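Local coordinates for protein proline-tRNA synthetase class II aaRS (Ybak RNA binding domain plus tRNA synthetase) (Cryptosporidium parvum, PDB 5XIO) that probably catalyses the ATP-dependent attachment of L-proline to tRNA(Pro), this chain being the synthetase part without the N-terminal editing-like region, captured here with halofuginone, at residues F67-T72 and A106-S111; T137-W142 and F156-G161. One frame throughout, in Å; residues are numbered along the deposited sequence.

Overall arrangement
Both contacts belong to the class II synthetase catalytic core, follow one another along the chain and have centres about 10 Å apart. Contact 1 ties segment 67-72, which packs on the second subunit, to the end of strand 99-107 and the turn leading into helix 112-122; contact 2 pairs strands 131-140 and 155-165, which form part of the floor of the active site. They are joined directly: P109 O probably accepts a hydrogen bond from R141 NE, and S111 N probably gives one to E160 OE1. Both touch halofuginone and the second subunit, so a buried network of backbone atoms and side chains links residues that bind the drug with residues near the dimer interface. Contact 2 alone also reaches the ATP analogue.

Contact 1: F67-T72 and A106-S111; sequences FPIFVT and AIRPTS. With HFG (7-bromo-6-chloro-3-{3-[(2R,3S)-3-hydroxypiperidin-2-yl]-2-oxopropyl}quinazolin-4(3H)-one), chain C.
A106 and V71 form an antiparallel hydrogen-bonded pair where strand 70-72, just past what is probably the class II motif 1 proline, P68, meets strand 99-107 at the dimer interface. A106 N donates to V71 O at 2.8 Å, and V71 N returns a bond to A106 O at 2.9 Å; the same carbonyl oxygen also receives the CA-H of F70 and lies at the edge of the F70 ring. The methyl of A106 rests against V71 CG1. On the other face of this small sheet I107 CG1 approaches F70 CE1, while its CG2 meets I69 CG1 at 4.2 Å, the two isoleucines running side by side. Beyond the strand, R108 N donates to I69 O at 2.9 Å, nearly in line with the carbonyl. The R108 chain then bends at chi2 (-117°) and chi3 (-94°), which brings the guanidinium back across I69, one face lying over I69 CA. From there NH2 makes a weak, strongly bent bond to F67 O at 3.1 Å, and NH1 makes a weak bond to S138 O. I69 packs on its own counterpart in the second subunit, so R108 sits just behind the interface. P109 lays its ring carbons against the halogenated ring of halofuginone. T110 and E112 belong to the TxE loop of class IIa enzymes. A chi1 of -170° swings T110 OG1 away from the backbone N toward the drug, where it accepts a hydrogen bond from the piperidine N1' of halofuginone at 3.0 Å and also bonds E112. S111 closes the segment through a bridging water, which lies 2.8 Å from S111 OG and donates to P68 O at 2.7 Å.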
ATOM      1  N   PHE A  67       0.485  -9.927  -6.483  1.00 26.21           N
ATOM      2  CA  PHE A  67       1.298 -10.923  -7.208  1.00 26.05           C
ATOM      3  C   PHE A  67       2.779 -10.648  -6.961  1.00 26.11           C
ATOM      4  O   PHE A  67       3.119  -9.572  -6.557  1.00 23.74           O
ATOM      5  CB  PHE A  67       1.005 -10.819  -8.700  1.00 26.14           C
ATOM      6  CG  PHE A  67      -0.325 -11.445  -9.123  1.00 28.73           C
ATOM      7  CD1 PHE A  67      -1.518 -10.816  -8.849  1.00 27.99           C
ATOM      8  CD2 PHE A  67      -0.358 -12.656  -9.845  1.00 25.69           C
ATOM      9  CE1 PHE A  67      -2.723 -11.367  -9.258  1.00 30.39           C
ATOM     10  CE2 PHE A  67      -1.553 -13.194 -10.255  1.00 29.13           C
ATOM     11  CZ  PHE A  67      -2.754 -12.557  -9.959  1.00 29.13           C
ATOM     12  N   PRO A  68       3.676 -11.608  -7.250  1.00 28.34           N
ATOM     13  CA  PRO A  68       5.090 -11.416  -6.844  1.00 27.65           C
ATOM     14  C   PRO A  68       5.901 -10.344  -7.565  1.00 28.05           C
ATOM     15  O   PRO A  68       5.548  -9.924  -8.648  1.00 28.29           O
ATOM     16  CB  PRO A  68       5.711 -12.778  -7.106  1.00 27.55           C
ATOM     17  CG  PRO A  68       4.563 -13.726  -6.990  1.00 27.80           C
ATOM     18  CD  PRO A  68       3.432 -13.001  -7.661  1.00 28.01           C
ATOM     19  N   ILE A  69       6.986  -9.881  -6.967  1.00 23.34           N
ATOM     20  CA  ILE A  69       7.752  -8.877  -7.657  1.00 25.28           C
ATOM     21  C   ILE A  69       8.664  -9.452  -8.750  1.00 27.48           C
ATOM     22  O   ILE A  69       9.142  -8.714  -9.620  1.00 32.68           O
ATOM     23  CB  ILE A  69       8.551  -8.039  -6.620  1.00 26.40           C
ATOM     24  CG1 ILE A  69       9.327  -6.930  -7.252  1.00 28.07           C
ATOM     25  CG2 ILE A  69       9.551  -8.861  -5.817  1.00 28.16           C
ATOM     26  CD1 ILE A  69      10.030  -6.105  -6.172  1.00 29.95           C
ATOM     27  N   PHE A  70       8.966 -10.747  -8.677  1.00 26.20           N
ATOM     28  CA  PHE A  70       9.861 -11.404  -9.622  1.00 25.45           C
ATOM     29  C   PHE A  70       9.141 -12.127 -10.738  1.00 27.22           C
ATOM     30  O   PHE A  70       7.992 -12.592 -10.568  1.00 25.83           O
ATOM     31  CB  PHE A  70      10.772 -12.391  -8.888  1.00 29.04           C
ATOM     32  CG  PHE A  70      11.749 -11.731  -7.916  1.00 28.26           C
ATOM     33  CD1 PHE A  70      12.532 -10.637  -8.308  1.00 28.66           C
ATOM     34  CD2 PHE A  70      11.854 -12.179  -6.602  1.00 28.76           C
ATOM     35  CE1 PHE A  70      13.371  -9.995  -7.402  1.00 27.43           C
ATOM     36  CE2 PHE A  70      12.692 -11.538  -5.706  1.00 28.42           C
ATOM     37  CZ  PHE A  70      13.467 -10.462  -6.115  1.00 27.35           C
ATOM     38  N   VAL A  71       9.804 -12.181 -11.888  1.00 27.12           N
ATOM     39  CA  VAL A  71       9.386 -13.068 -12.973  1.00 28.42           C
ATOM     40  C   VAL A  71      10.611 -13.726 -13.666  1.00 29.16           C
ATOM     41  O   VAL A  71      11.699 -13.087 -13.754  1.00 27.26           O
ATOM     42  CB  VAL A  71       8.477 -12.331 -13.973  1.00 29.41           C
ATOM     43  CG1 VAL A  71       9.186 -11.189 -14.665  1.00 28.45           C
ATOM     44  CG2 VAL A  71       7.924 -13.294 -15.016  1.00 29.58           C
ATOM     45  N   THR A  72      10.453 -14.988 -14.119  1.00 27.43           N
ATOM     46  CA  THR A  72      11.558 -15.740 -14.758  1.00 29.15           C
ATOM     47  C   THR A  72      11.763 -15.204 -16.153  1.00 30.99           C
ATOM     48  O   THR A  72      10.837 -14.622 -16.731  1.00 31.14           O
ATOM     49  CB  THR A  72      11.239 -17.270 -14.884  1.00 33.31           C
ATOM     50  OG1 THR A  72      10.075 -17.484 -15.699  1.00 34.08           O
ATOM     51  CG2 THR A  72      10.981 -17.893 -13.524  1.00 34.24           C
ATOM     52  N   ALA A 106      13.877 -11.379 -13.159  1.00 27.03           N
ATOM     53  CA  ALA A 106      13.582  -9.996 -13.452  1.00 27.48           C
ATOM     54  C   ALA A 106      12.686  -9.391 -12.433  1.00 28.41           C
ATOM     55  O   ALA A 106      11.671 -10.015 -12.033  1.00 30.49           O
ATOM     56  CB  ALA A 106      12.910  -9.870 -14.787  1.00 28.26           C
ATOM     57  N   ILE A 107      13.036  -8.161 -12.058  1.00 26.60           N
ATOM     58  CA  ILE A 107      12.127  -7.300 -11.379  1.00 26.33           C
ATOM     59  C   ILE A 107      11.053  -6.818 -12.326  1.00 27.07           C
ATOM     60  O   ILE A 107      11.289  -6.352 -13.484  1.00 29.46           O
ATOM     61  CB  ILE A 107      12.778  -6.058 -10.798  1.00 26.92           C
ATOM     62  CG1 ILE A 107      13.661  -6.411  -9.665  1.00 26.20           C
ATOM     63  CG2 ILE A 107      11.718  -5.144 -10.173  1.00 29.70           C
ATOM     64  CD1 ILE A 107      14.678  -5.288  -9.414  1.00 29.99           C
ATOM     65  N   ARG A 108       9.846  -6.949 -11.831  1.00 28.75           N
ATOM     66  CA  ARG A 108       8.620  -6.623 -12.516  1.00 30.80           C
ATOM     67  C   ARG A 108       8.482  -5.222 -13.116  1.00 28.68           C
ATOM     68  O   ARG A 108       8.504  -4.245 -12.448  1.00 31.13           O
ATOM     69  CB  ARG A 108       7.478  -6.999 -11.574  1.00 34.57           C
ATOM     70  CG  ARG A 108       6.171  -6.292 -11.677  1.00 37.34           C
ATOM     71  CD  ARG A 108       5.916  -5.569 -10.392  1.00 39.95           C
ATOM     72  NE  ARG A 108       5.122  -6.330  -9.473  1.00 37.58           N
ATOM     73  CZ  ARG A 108       5.185  -6.177  -8.173  1.00 40.05           C
ATOM     74  NH1 ARG A 108       5.982  -5.288  -7.647  1.00 41.32           N
ATOM     75  NH2 ARG A 108       4.441  -6.908  -7.403  1.00 39.15           N
ATOM     76  N   PRO A 109       8.366  -5.178 -14.419  1.00 26.07           N
ATOM     77  CA  PRO A 109       8.183  -3.939 -15.135  1.00 23.66           C
ATOM     78  C   PRO A 109       6.737  -3.630 -15.428  1.00 23.50           C
ATOM     79  O   PRO A 109       6.454  -2.546 -15.742  1.00 23.34           O
ATOM     80  CB  PRO A 109       8.912  -4.202 -16.424  1.00 24.45           C
ATOM     81  CG  PRO A 109       8.725  -5.625 -16.646  1.00 25.40           C
ATOM     82  CD  PRO A 109       8.735  -6.269 -15.319  1.00 27.17           C
ATOM     83  N   THR A 110       5.902  -4.633 -15.323  1.00 25.33           N
ATOM     84  CA  THR A 110       4.461  -4.726 -15.531  1.00 24.54           C
ATOM     85  C   THR A 110       4.093  -6.200 -15.266  1.00 25.00           C
ATOM     86  O   THR A 110       4.897  -7.076 -15.398  1.00 22.65           O
ATOM     87  CB  THR A 110       3.994  -4.183 -16.907  1.00 25.60           C
ATOM     88  OG1 THR A 110       2.597  -4.087 -16.963  1.00 23.73           O
ATOM     89  CG2 THR A 110       4.528  -4.976 -17.996  1.00 25.62           C
ATOM     90  N   SER A 111       2.850  -6.456 -14.938  1.00 24.52           N
ATOM     91  CA  SER A 111       2.442  -7.761 -14.542  1.00 24.65           C
ATOM     92  C   SER A 111       1.730  -8.737 -15.451  1.00 26.36           C
ATOM     93  O   SER A 111       1.322  -9.735 -14.988  1.00 22.81           O
ATOM     94  CB  SER A 111       1.667  -7.622 -13.270  1.00 22.79           C
ATOM     95  OG  SER A 111       2.563  -7.491 -12.263  1.00 21.96           O
TER
HETATM   96  O4' HFG C 801       2.742  -1.591 -19.141  1.00 25.84           O
HETATM   97  C21 HFG C 801       2.311  -1.607 -20.265  1.00 25.85           C
HETATM   98  C3' HFG C 801       0.864  -1.957 -20.585  1.00 24.48           C
HETATM   99  C2' HFG C 801      -0.045  -1.834 -19.361  1.00 24.24           C
HETATM  100  N1' HFG C 801       0.215  -2.867 -18.370  1.00 23.68           N
HETATM  101  C6' HFG C 801      -0.789  -2.830 -17.309  1.00 25.23           C
HETATM  102  C5' HFG C 801      -0.859  -1.466 -16.642  1.00 25.34           C
HETATM  103  C4' HFG C 801      -1.059  -0.372 -17.678  1.00 23.86           C
HETATM  104  C39 HFG C 801       0.019  -0.464 -18.729  1.00 22.10           C
HETATM  105  O7' HFG C 801      -0.199   0.540 -19.704  1.00 19.25           O
HETATM  106  C1' HFG C 801       3.187  -1.298 -21.479  1.00 26.65           C
HETATM  107  N3  HFG C 801       4.606  -1.415 -21.127  1.00 29.20           N
HETATM  108  C4  HFG C 801       5.194  -2.665 -21.178  1.00 28.43           C
HETATM  109  O11 HFG C 801       4.570  -3.648 -21.465  1.00 33.35           O
HETATM  110  C10 HFG C 801       6.606  -2.688 -20.790  1.00 29.31           C
HETATM  111  C5  HFG C 801       7.318  -3.879 -20.776  1.00 33.30           C
HETATM  112  C2  HFG C 801       5.318  -0.331 -20.799  1.00 30.61           C
HETATM  113  N1  HFG C 801       6.548  -0.305 -20.463  1.00 30.42           N
HETATM  114  C9  HFG C 801       7.238  -1.507 -20.448  1.00 32.05           C
HETATM  115  C8  HFG C 801       8.575  -1.514 -20.086  1.00 35.18           C
HETATM  116  C7  HFG C 801       9.305  -2.693 -20.069  1.00 44.10           C
HETATM  117 BR1  HFG C 801      11.121  -2.623 -19.531  1.00 90.34          BR
HETATM  118  C6  HFG C 801       8.662  -3.887 -20.414  1.00 43.29           C
HETATM  119 CL1  HFG C 801       9.505  -5.368 -20.416  1.00 51.75          CL
HETATM  120  O   HOH W   1       3.639  -8.363  -9.828  1.00 27.33           O

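Contact 2: T137-W142 and F156-G161; sequences TSIVRW and FLWQEG. With ANP (phosphoaminophosphonic acid-adenylate ester), chain E; HFG (7-bromo-6-chloro-3-{3-[(2R,3S)-3-hydroxypiperidin-2-yl]-2-oxopropyl}quinazolin-4(3H)-one), chain C.
Class II motif 2, an antiparallel strand pair whose arginine holds the ATP alpha-phosphate, accounts for this contact between 137-142 and 156-161. Two hydrogen-bonded pairs, T137 with W158 and I139 with F156, flank the non-hydrogen-bonded pair S138 and L157, and the short strand axes cross at 124°. I139 fills the corner between two aromatic rings. Its CG1, anti to the carbonyl carbon (chi1 -69°), sits 3.5 Å from the centroid of the five-membered ring of W158, over the face, and its CB lies 4.0 Å from the F156 ring centroid; both are CH-pi contacts. The opposite face of F156 carries the adenine of the ATP analogue, so the ring is held between side chain and base. W158 NE1 makes weak bonds to T137 OG1 (3.2 Å) and to OE2 of E160, whose other carboxylate oxygen, OE1, bonds H162. At its far end the indole touches the piperidine of halofuginone through CH2. R141, extended and bonded through NE to P109 O, has its guanidinium between halofuginone N1 over one face and the F156 CZ edge beneath the other, while NH2 donates to O1A of the analogue's alpha-phosphate at 3.2 Å.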
ATOM      1  N   THR A 137       1.259  -1.483  -6.285  1.00 25.25           N
ATOM      2  CA  THR A 137       2.630  -2.051  -6.235  1.00 26.85           C
ATOM      3  C   THR A 137       3.665  -0.965  -6.652  1.00 25.99           C
ATOM      4  O   THR A 137       3.323   0.141  -7.051  1.00 23.87           O
ATOM      5  CB  THR A 137       2.803  -3.273  -7.209  1.00 31.40           C
ATOM      6  OG1 THR A 137       2.772  -2.841  -8.575  1.00 32.60           O
ATOM      7  CG2 THR A 137       1.633  -4.291  -7.159  1.00 34.83           C
ATOM      8  N   SER A 138       4.933  -1.321  -6.574  1.00 24.19           N
ATOM      9  CA  SER A 138       5.934  -0.561  -7.175  1.00 24.18           C
ATOM     10  C   SER A 138       6.409  -1.302  -8.372  1.00 23.35           C
ATOM     11  O   SER A 138       6.225  -2.483  -8.490  1.00 24.84           O
ATOM     12  CB  SER A 138       7.066  -0.234  -6.212  1.00 26.78           C
ATOM     13  OG  SER A 138       7.984  -1.273  -6.043  1.00 27.87           O
ATOM     14  N   ILE A 139       7.013  -0.527  -9.249  1.00 24.13           N
ATOM     15  CA  ILE A 139       7.467  -0.878 -10.562  1.00 22.57           C
ATOM     16  C   ILE A 139       8.896  -0.264 -10.730  1.00 26.26           C
ATOM     17  O   ILE A 139       9.184   0.894 -10.255  1.00 20.91           O
ATOM     18  CB  ILE A 139       6.547  -0.259 -11.561  1.00 21.20           C
ATOM     19  CG1 ILE A 139       5.194  -0.914 -11.521  1.00 22.90           C
ATOM     20  CG2 ILE A 139       7.098  -0.381 -12.944  1.00 23.46           C
ATOM     21  CD1 ILE A 139       5.122  -2.298 -12.174  1.00 23.81           C
ATOM     22  N   VAL A 140       9.781  -1.072 -11.345  1.00 25.46           N
ATOM     23  CA  VAL A 140      11.081  -0.631 -11.785  1.00 25.46           C
ATOM     24  C   VAL A 140      11.243  -0.724 -13.255  1.00 26.22           C
ATOM     25  O   VAL A 140      10.926  -1.757 -13.851  1.00 29.19           O
ATOM     26  CB  VAL A 140      12.183  -1.482 -11.185  1.00 28.45           C
ATOM     27  CG1 VAL A 140      13.554  -1.089 -11.757  1.00 26.73           C
ATOM     28  CG2 VAL A 140      12.175  -1.333  -9.666  1.00 28.13           C
ATOM     29  N   ARG A 141      11.761   0.346 -13.846  1.00 27.16           N
ATOM     30  CA  ARG A 141      12.157   0.371 -15.275  1.00 27.89           C
ATOM     31  C   ARG A 141      13.397   1.186 -15.450  1.00 32.00           C
ATOM     32  O   ARG A 141      13.507   2.298 -14.963  1.00 33.12           O
ATOM     33  CB  ARG A 141      11.070   0.972 -16.157  1.00 26.43           C
ATOM     34  CG  ARG A 141       9.831   0.098 -16.264  1.00 26.13           C
ATOM     35  CD  ARG A 141       8.732   0.819 -16.998  1.00 25.37           C
ATOM     36  NE  ARG A 141       7.435   0.180 -16.843  1.00 26.45           N
ATOM     37  CZ  ARG A 141       6.300   0.656 -17.376  1.00 29.90           C
ATOM     38  NH1 ARG A 141       6.291   1.789 -18.050  1.00 31.23           N
ATOM     39  NH2 ARG A 141       5.154   0.001 -17.241  1.00 31.10           N
ATOM     40  N   TRP A 142      14.353   0.644 -16.167  1.00 39.23           N
ATOM     41  CA  TRP A 142      15.642   1.327 -16.296  1.00 41.19           C
ATOM     42  C   TRP A 142      15.534   2.318 -17.419  1.00 42.63           C
ATOM     43  O   TRP A 142      15.863   1.974 -18.550  1.00 36.13           O
ATOM     44  CB  TRP A 142      16.773   0.345 -16.589  1.00 43.95           C
ATOM     45  CG  TRP A 142      17.975   0.664 -15.804  1.00 48.55           C
ATOM     46  CD1 TRP A 142      19.120   1.303 -16.228  1.00 42.11           C
ATOM     47  CD2 TRP A 142      18.140   0.408 -14.425  1.00 51.17           C
ATOM     48  NE1 TRP A 142      19.979   1.425 -15.193  1.00 43.26           N
ATOM     49  CE2 TRP A 142      19.416   0.887 -14.069  1.00 48.69           C
ATOM     50  CE3 TRP A 142      17.334  -0.200 -13.450  1.00 53.91           C
ATOM     51  CZ2 TRP A 142      19.912   0.790 -12.777  1.00 54.65           C
ATOM     52  CZ3 TRP A 142      17.821  -0.295 -12.164  1.00 57.11           C
ATOM     53  CH2 TRP A 142      19.110   0.193 -11.839  1.00 57.92           C
ATOM     54  N   PHE A 156       8.734   3.740  -9.574  1.00 25.00           N
ATOM     55  CA  PHE A 156       7.527   4.526  -9.324  1.00 22.55           C
ATOM     56  C   PHE A 156       6.471   3.704  -8.660  1.00 24.48           C
ATOM     57  O   PHE A 156       6.578   2.449  -8.633  1.00 31.37           O
ATOM     58  CB  PHE A 156       6.995   5.194 -10.593  1.00 22.23           C
ATOM     59  CG  PHE A 156       6.722   4.266 -11.755  1.00 23.25           C
ATOM     60  CD1 PHE A 156       5.539   3.578 -11.857  1.00 24.14           C
ATOM     61  CD2 PHE A 156       7.595   4.179 -12.788  1.00 24.47           C
ATOM     62  CE1 PHE A 156       5.255   2.819 -12.945  1.00 24.21           C
ATOM     63  CE2 PHE A 156       7.338   3.356 -13.868  1.00 24.28           C
ATOM     64  CZ  PHE A 156       6.180   2.674 -13.933  1.00 23.88           C
ATOM     65  N   LEU A 157       5.445   4.356  -8.113  1.00 22.48           N
ATOM     66  CA  LEU A 157       4.272   3.596  -7.570  1.00 22.25           C
ATOM     67  C   LEU A 157       3.079   3.666  -8.476  1.00 21.85           C
ATOM     68  O   LEU A 157       2.858   4.707  -9.102  1.00 21.81           O
ATOM     69  CB  LEU A 157       3.840   4.128  -6.215  1.00 22.78           C
ATOM     70  CG  LEU A 157       4.905   4.192  -5.142  1.00 23.25           C
ATOM     71  CD1 LEU A 157       4.369   4.817  -3.906  1.00 21.60           C
ATOM     72  CD2 LEU A 157       5.408   2.776  -4.824  1.00 24.54           C
ATOM     73  N   TRP A 158       2.286   2.582  -8.554  1.00 21.69           N
ATOM     74  CA  TRP A 158       1.057   2.623  -9.379  1.00 20.35           C
ATOM     75  C   TRP A 158      -0.035   1.663  -8.927  1.00 21.17           C
ATOM     76  O   TRP A 158       0.142   0.875  -7.991  1.00 22.95           O
ATOM     77  CB  TRP A 158       1.402   2.355 -10.851  1.00 19.59           C
ATOM     78  CG  TRP A 158       1.590   0.881 -11.304  1.00 20.28           C
ATOM     79  CD1 TRP A 158       1.657  -0.255 -10.540  1.00 20.07           C
ATOM     80  CD2 TRP A 158       1.771   0.442 -12.657  1.00 19.92           C
ATOM     81  NE1 TRP A 158       1.910  -1.384 -11.335  1.00 18.57           N
ATOM     82  CE2 TRP A 158       1.959  -0.981 -12.634  1.00 19.07           C
ATOM     83  CE3 TRP A 158       1.836   1.114 -13.872  1.00 19.64           C
ATOM     84  CZ2 TRP A 158       2.169  -1.723 -13.770  1.00 19.08           C
ATOM     85  CZ3 TRP A 158       2.042   0.377 -14.997  1.00 23.34           C
ATOM     86  CH2 TRP A 158       2.192  -1.049 -14.952  1.00 20.00           C
ATOM     87  N   GLN A 159      -1.171   1.725  -9.585  1.00 19.22           N
ATOM     88  CA  GLN A 159      -2.060   0.567  -9.615  1.00 19.57           C
ATOM     89  C   GLN A 159      -2.076   0.044 -11.049  1.00 18.79           C
ATOM     90  O   GLN A 159      -1.876   0.798 -11.957  1.00 15.97           O
ATOM     91  CB  GLN A 159      -3.476   0.877  -9.083  1.00 17.99           C
ATOM     92  CG  GLN A 159      -4.170   2.054  -9.746  1.00 17.64           C
ATOM     93  CD  GLN A 159      -4.721   1.801 -11.098  1.00 19.55           C
ATOM     94  OE1 GLN A 159      -4.790   2.741 -11.910  1.00 20.95           O
ATOM     95  NE2 GLN A 159      -5.221   0.552 -11.362  1.00 20.01           N
ATOM     96  N   GLU A 160      -2.254  -1.265 -11.219  1.00 19.06           N
ATOM     97  CA  GLU A 160      -2.549  -1.839 -12.538  1.00 18.08           C
ATOM     98  C   GLU A 160      -3.801  -2.688 -12.408  1.00 18.89           C
ATOM     99  O   GLU A 160      -3.844  -3.575 -11.551  1.00 16.83           O
ATOM    100  CB  GLU A 160      -1.410  -2.696 -13.054  1.00 18.57           C
ATOM    101  CG  GLU A 160      -0.716  -3.627 -12.070  1.00 19.30           C
ATOM    102  CD  GLU A 160       0.387  -4.403 -12.753  1.00 22.38           C
ATOM    103  OE1 GLU A 160       0.246  -4.788 -13.972  1.00 23.43           O
ATOM    104  OE2 GLU A 160       1.433  -4.662 -12.092  1.00 26.67           O
ATOM    105  N   GLY A 161      -4.817  -2.387 -13.227  1.00 19.43           N
ATOM    106  CA  GLY A 161      -6.042  -3.171 -13.264  1.00 22.43           C
ATOM    107  C   GLY A 161      -6.022  -4.091 -14.520  1.00 25.64           C
ATOM    108  O   GLY A 161      -5.533  -3.670 -15.578  1.00 27.28           O
TER
HETATM  109  PG  ANP E 803       5.248   6.523 -21.467  1.00 72.58           P
HETATM  110  O1G ANP E 803       4.675   7.786 -21.055  1.00 60.81           O
HETATM  111  O2G ANP E 803       6.143   6.693 -22.726  1.00 58.71           O
HETATM  112  O3G ANP E 803       6.180   5.970 -20.372  1.00 72.31           O
HETATM  113  PB  ANP E 803       4.341   3.974 -21.534  1.00 45.74           P
HETATM  114  O1B ANP E 803       5.828   3.646 -21.342  1.00 60.14           O
HETATM  115  O2B ANP E 803       3.718   3.075 -22.462  1.00 51.50           O
HETATM  116  N3B ANP E 803       4.005   5.509 -21.777  1.00 60.08           N
HETATM  117  PA  ANP E 803       2.563   2.623 -19.634  1.00 37.50           P
HETATM  118  O1A ANP E 803       3.209   1.365 -19.407  1.00 40.98           O
HETATM  119  O2A ANP E 803       1.423   2.659 -20.525  1.00 39.64           O
HETATM  120  O3A ANP E 803       3.646   3.678 -20.129  1.00 46.34           O
HETATM  121  O5' ANP E 803       2.162   3.206 -18.230  1.00 40.20           O
HETATM  122  C5' ANP E 803       0.971   3.956 -18.027  1.00 37.61           C
HETATM  123  C4' ANP E 803       1.220   5.255 -17.249  1.00 35.75           C
HETATM  124  O4' ANP E 803       2.383   5.169 -16.419  1.00 35.63           O
HETATM  125  C3' ANP E 803       1.608   6.267 -18.302  1.00 34.92           C
HETATM  126  O3' ANP E 803       0.431   6.808 -18.926  1.00 41.85           O
HETATM  127  C2' ANP E 803       2.377   7.321 -17.528  1.00 33.96           C
HETATM  128  O2' ANP E 803       1.499   8.319 -16.980  1.00 33.66           O
HETATM  129  C1' ANP E 803       2.968   6.500 -16.374  1.00 32.93           C
HETATM  130  N9  ANP E 803       4.431   6.337 -16.487  1.00 30.31           N
HETATM  131  C8  ANP E 803       5.116   5.660 -17.453  1.00 30.82           C
HETATM  132  N7  ANP E 803       6.432   5.617 -17.275  1.00 27.87           N
HETATM  133  C5  ANP E 803       6.585   6.287 -16.070  1.00 29.59           C
HETATM  134  C6  ANP E 803       7.716   6.593 -15.295  1.00 30.07           C
HETATM  135  N6  ANP E 803       8.947   6.251 -15.662  1.00 28.58           N
HETATM  136  N1  ANP E 803       7.566   7.268 -14.150  1.00 29.32           N
HETATM  137  C2  ANP E 803       6.348   7.623 -13.779  1.00 27.67           C
HETATM  138  N3  ANP E 803       5.215   7.394 -14.427  1.00 26.82           N
HETATM  139  C4  ANP E 803       5.364   6.712 -15.571  1.00 27.50           C
HETATM  140  O4' HFG C 801       2.742  -1.591 -19.141  1.00 25.84           O
HETATM  141  C21 HFG C 801       2.311  -1.607 -20.265  1.00 25.85           C
HETATM  142  C3' HFG C 801       0.864  -1.957 -20.585  1.00 24.48           C
HETATM  143  C2' HFG C 801      -0.045  -1.834 -19.361  1.00 24.24           C
HETATM  144  N1' HFG C 801       0.215  -2.867 -18.370  1.00 23.68           N
HETATM  145  C6' HFG C 801      -0.789  -2.830 -17.309  1.00 25.23           C
HETATM  146  C5' HFG C 801      -0.859  -1.466 -16.642  1.00 25.34           C
HETATM  147  C4' HFG C 801      -1.059  -0.372 -17.678  1.00 23.86           C
HETATM  148  C39 HFG C 801       0.019  -0.464 -18.729  1.00 22.10           C
HETATM  149  O7' HFG C 801      -0.199   0.540 -19.704  1.00 19.25           O
HETATM  150  C1' HFG C 801       3.187  -1.298 -21.479  1.00 26.65           C
HETATM  151  N3  HFG C 801       4.606  -1.415 -21.127  1.00 29.20           N
HETATM  152  C4  HFG C 801       5.194  -2.665 -21.178  1.00 28.43           C
HETATM  153  O11 HFG C 801       4.570  -3.648 -21.465  1.00 33.35           O
HETATM  154  C10 HFG C 801       6.606  -2.688 -20.790  1.00 29.31           C
HETATM  155  C5  HFG C 801       7.318  -3.879 -20.776  1.00 33.30           C
HETATM  156  C2  HFG C 801       5.318  -0.331 -20.799  1.00 30.61           C
HETATM  157  N1  HFG C 801       6.548  -0.305 -20.463  1.00 30.42           N
HETATM  158  C9  HFG C 801       7.238  -1.507 -20.448  1.00 32.05           C
HETATM  159  C8  HFG C 801       8.575  -1.514 -20.086  1.00 35.18           C
HETATM  160  C7  HFG C 801       9.305  -2.693 -20.069  1.00 44.10           C
HETATM  161 BR1  HFG C 801      11.121  -2.623 -19.531  1.00 90.34          BR
HETATM  162  C6  HFG C 801       8.662  -3.887 -20.414  1.00 43.29           C
HETATM  163 CL1  HFG C 801       9.505  -5.368 -20.416  1.00 51.75          CL